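Local coordinates for cell division protein FtsX (Streptococcus pneumoniae, PDB 6HE6) that forms, with FtsE, an ABC transporter-type complex of cell division, and through its large extracellular loop interacts with the peptidoglycan hydrolase PcsB, at residues 11-16 with 88-93. Numbering follows the deposited sequence.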
loop_
_atom_site.group_PDB
_atom_site.type_symbol
_atom_site.label_atom_id
_atom_site.label_comp_id
_atom_site.label_asym_id
_atom_site.label_seq_id
_atom_site.Cartn_x
_atom_site.Cartn_y
_atom_site.Cartn_z
ATOM N N ARG A 11 -10.522 5.172 6.619
ATOM C CA ARG A 11 -9.323 4.853 5.859
ATOM C C ARG A 11 -8.294 4.209 6.779
ATOM O O ARG A 11 -8.076 4.672 7.905
ATOM C CB ARG A 11 -8.778 6.119 5.200
ATOM C CG ARG A 11 -7.461 5.980 4.468
ATOM C CD ARG A 11 -6.547 7.152 4.803
ATOM N NE ARG A 11 -5.855 6.911 6.066
ATOM C CZ ARG A 11 -6.130 7.541 7.204
ATOM N NH1 ARG A 11 -7.083 8.464 7.240
ATOM N NH2 ARG A 11 -5.453 7.245 8.310
ATOM N N VAL A 12 -7.698 3.113 6.315
ATOM C CA VAL A 12 -6.542 2.509 6.959
ATOM C C VAL A 12 -5.470 2.335 5.897
ATOM O O VAL A 12 -5.758 1.884 4.784
ATOM C CB VAL A 12 -6.868 1.155 7.620
ATOM C CG1 VAL A 12 -5.606 0.507 8.132
ATOM C CG2 VAL A 12 -7.834 1.337 8.769
ATOM N N VAL A 13 -4.241 2.723 6.226
ATOM C CA VAL A 13 -3.119 2.640 5.303
ATOM C C VAL A 13 -2.220 1.516 5.781
ATOM O O VAL A 13 -1.838 1.472 6.957
ATOM C CB VAL A 13 -2.343 3.967 5.208
ATOM C CG1 VAL A 13 -1.227 3.841 4.200
ATOM C CG2 VAL A 13 -3.269 5.094 4.824
ATOM N N VAL A 14 -1.906 0.597 4.878
ATOM C CA VAL A 14 -1.134 -0.592 5.187
ATOM C C VAL A 14 0.163 -0.516 4.394
ATOM O O VAL A 14 0.143 -0.614 3.164
ATOM C CB VAL A 14 -1.910 -1.870 4.859
ATOM C CG1 VAL A 14 -1.049 -3.100 5.157
ATOM C CG2 VAL A 14 -3.176 -1.917 5.656
ATOM N N TYR A 15 1.289 -0.349 5.091
ATOM C CA TYR A 15 2.593 -0.210 4.448
ATOM C C TYR A 15 3.258 -1.565 4.282
ATOM O O TYR A 15 3.231 -2.391 5.194
ATOM C CB TYR A 15 3.500 0.724 5.256
ATOM C CG TYR A 15 2.958 2.116 5.298
ATOM C CD1 TYR A 15 3.137 2.975 4.231
ATOM C CD2 TYR A 15 2.229 2.563 6.382
ATOM C CE1 TYR A 15 2.617 4.250 4.246
ATOM C CE2 TYR A 15 1.711 3.836 6.407
ATOM C CZ TYR A 15 1.904 4.672 5.330
ATOM O OH TYR A 15 1.392 5.943 5.355
ATOM N N ILE A 16 3.853 -1.788 3.111
ATOM C CA ILE A 16 4.398 -3.088 2.732
ATOM C C ILE A 16 5.895 -3.067 2.997
ATOM O O ILE A 16 6.551 -2.042 2.763
ATOM C CB ILE A 16 4.109 -3.411 1.250
ATOM C CG1 ILE A 16 2.612 -3.413 0.974
ATOM C CG2 ILE A 16 4.685 -4.779 0.862
ATOM C CD1 ILE A 16 2.281 -3.119 -0.471
ATOM N N ALA A 88 2.120 0.934 -0.372
ATOM C CA ALA A 88 1.053 0.878 0.610
ATOM C C ALA A 88 -0.234 0.421 -0.054
ATOM O O ALA A 88 -0.428 0.590 -1.259
ATOM C CB ALA A 88 0.845 2.246 1.285
ATOM N N TYR A 89 -1.124 -0.161 0.752
ATOM C CA TYR A 89 -2.506 -0.367 0.346
ATOM C C TYR A 89 -3.385 0.612 1.116
ATOM O O TYR A 89 -3.211 0.804 2.326
ATOM C CB TYR A 89 -2.969 -1.818 0.599
ATOM C CG TYR A 89 -2.466 -2.787 -0.455
ATOM C CD1 TYR A 89 -2.933 -2.725 -1.765
ATOM C CD2 TYR A 89 -1.515 -3.744 -0.145
ATOM C CE1 TYR A 89 -2.480 -3.611 -2.728
ATOM C CE2 TYR A 89 -1.047 -4.627 -1.105
ATOM C CZ TYR A 89 -1.528 -4.544 -2.395
ATOM O OH TYR A 89 -1.056 -5.393 -3.355
ATOM N N ILE A 90 -4.317 1.234 0.414
ATOM C CA ILE A 90 -5.278 2.145 1.023
ATOM C C ILE A 90 -6.555 1.341 1.205
ATOM O O ILE A 90 -7.205 0.967 0.225
ATOM C CB ILE A 90 -5.504 3.402 0.169
ATOM C CG1 ILE A 90 -4.188 4.018 -0.305
ATOM C CG2 ILE A 90 -6.344 4.421 0.938
ATOM C CD1 ILE A 90 -3.356 4.696 0.785
ATOM N N VAL A 91 -6.884 1.023 2.452
ATOM C CA VAL A 91 -7.998 0.137 2.775
ATOM C C VAL A 91 -9.167 0.985 3.248
ATOM O O VAL A 91 -8.990 1.885 4.081
ATOM C CB VAL A 91 -7.601 -0.891 3.848
ATOM C CG1 VAL A 91 -8.772 -1.822 4.191
ATOM C CG2 VAL A 91 -6.352 -1.712 3.409
ATOM N N GLU A 92 -10.357 0.703 2.712
ATOM C CA GLU A 92 -11.589 1.361 3.117
ATOM C C GLU A 92 -12.409 0.398 3.966
ATOM O O GLU A 92 -12.784 -0.678 3.490
ATOM C CB GLU A 92 -12.385 1.804 1.889
ATOM C CG GLU A 92 -13.767 2.369 2.212
ATOM C CD GLU A 92 -14.561 2.675 0.958
ATOM O OE1 GLU A 92 -14.212 2.110 -0.099
ATOM O OE2 GLU A 92 -15.525 3.470 1.023
ATOM N N ALA A 93 -12.675 0.780 5.218
ATOM C CA ALA A 93 -13.500 -0.004 6.133
ATOM C C ALA A 93 -14.982 0.161 5.800
ATOM O O ALA A 93 -15.382 1.111 5.138
ATOM C CB ALA A 93 -13.262 0.417 7.585
#
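The central pair of strands in the four-stranded antiparallel sheet of the FtsX extracellular domain, 11-16 and 88-93, illustrates how one ladder serves two unlike faces. Val-12 and Val-14 are the hydrogen-bonded positions, each exchanging two bonds with its partner. Val-91 N comes almost head-on to the carbonyl of Val-12, 2.7 Å from Val-12 O. The return bond, Val-12 N to Val-91 O, is nearly straight (171°). Val-14 and Tyr-89 repeat the exchange, and Val-14 O also takes a CA-H...O contact from Ala-88 CA at 3.1 Å. On the face bearing Val-12, Val-14, Tyr-89 and Val-91, the side chains of Val-14 and Val-91 pass at a slant, Val-14 CG2 meeting Val-91 CG2 at 3.9 Å. Beyond the last pair, Ile-16 points toward the other strand; chi1 of -59° carries its CD1 to 3.7 Å from Tyr-89 CE2. The opposite face, with Arg-11, Val-13, Tyr-15, Ala-88 and Ile-90, is less fully buried: Ile-90, bent at chi2 (-71°), lies beside Val-13 and brings CD1 close to both valine methyls, whereas Ala-88 CB rests against the Tyr-15 ring, 3.8 Å from Tyr-15 CD1. Helix 41-47 packs over the valine-rich face, its Leu-46 touching Val-14, Tyr-89 and Val-91. Tyr-89 OH is hydrogen-bonded to Asp-22 OD2 and Tyr-15 OH to Gln-116 OE1. Strand 52-58 flanks 88-93 and strand 112-116 flanks 11-16, so the pair lies inside the sheet.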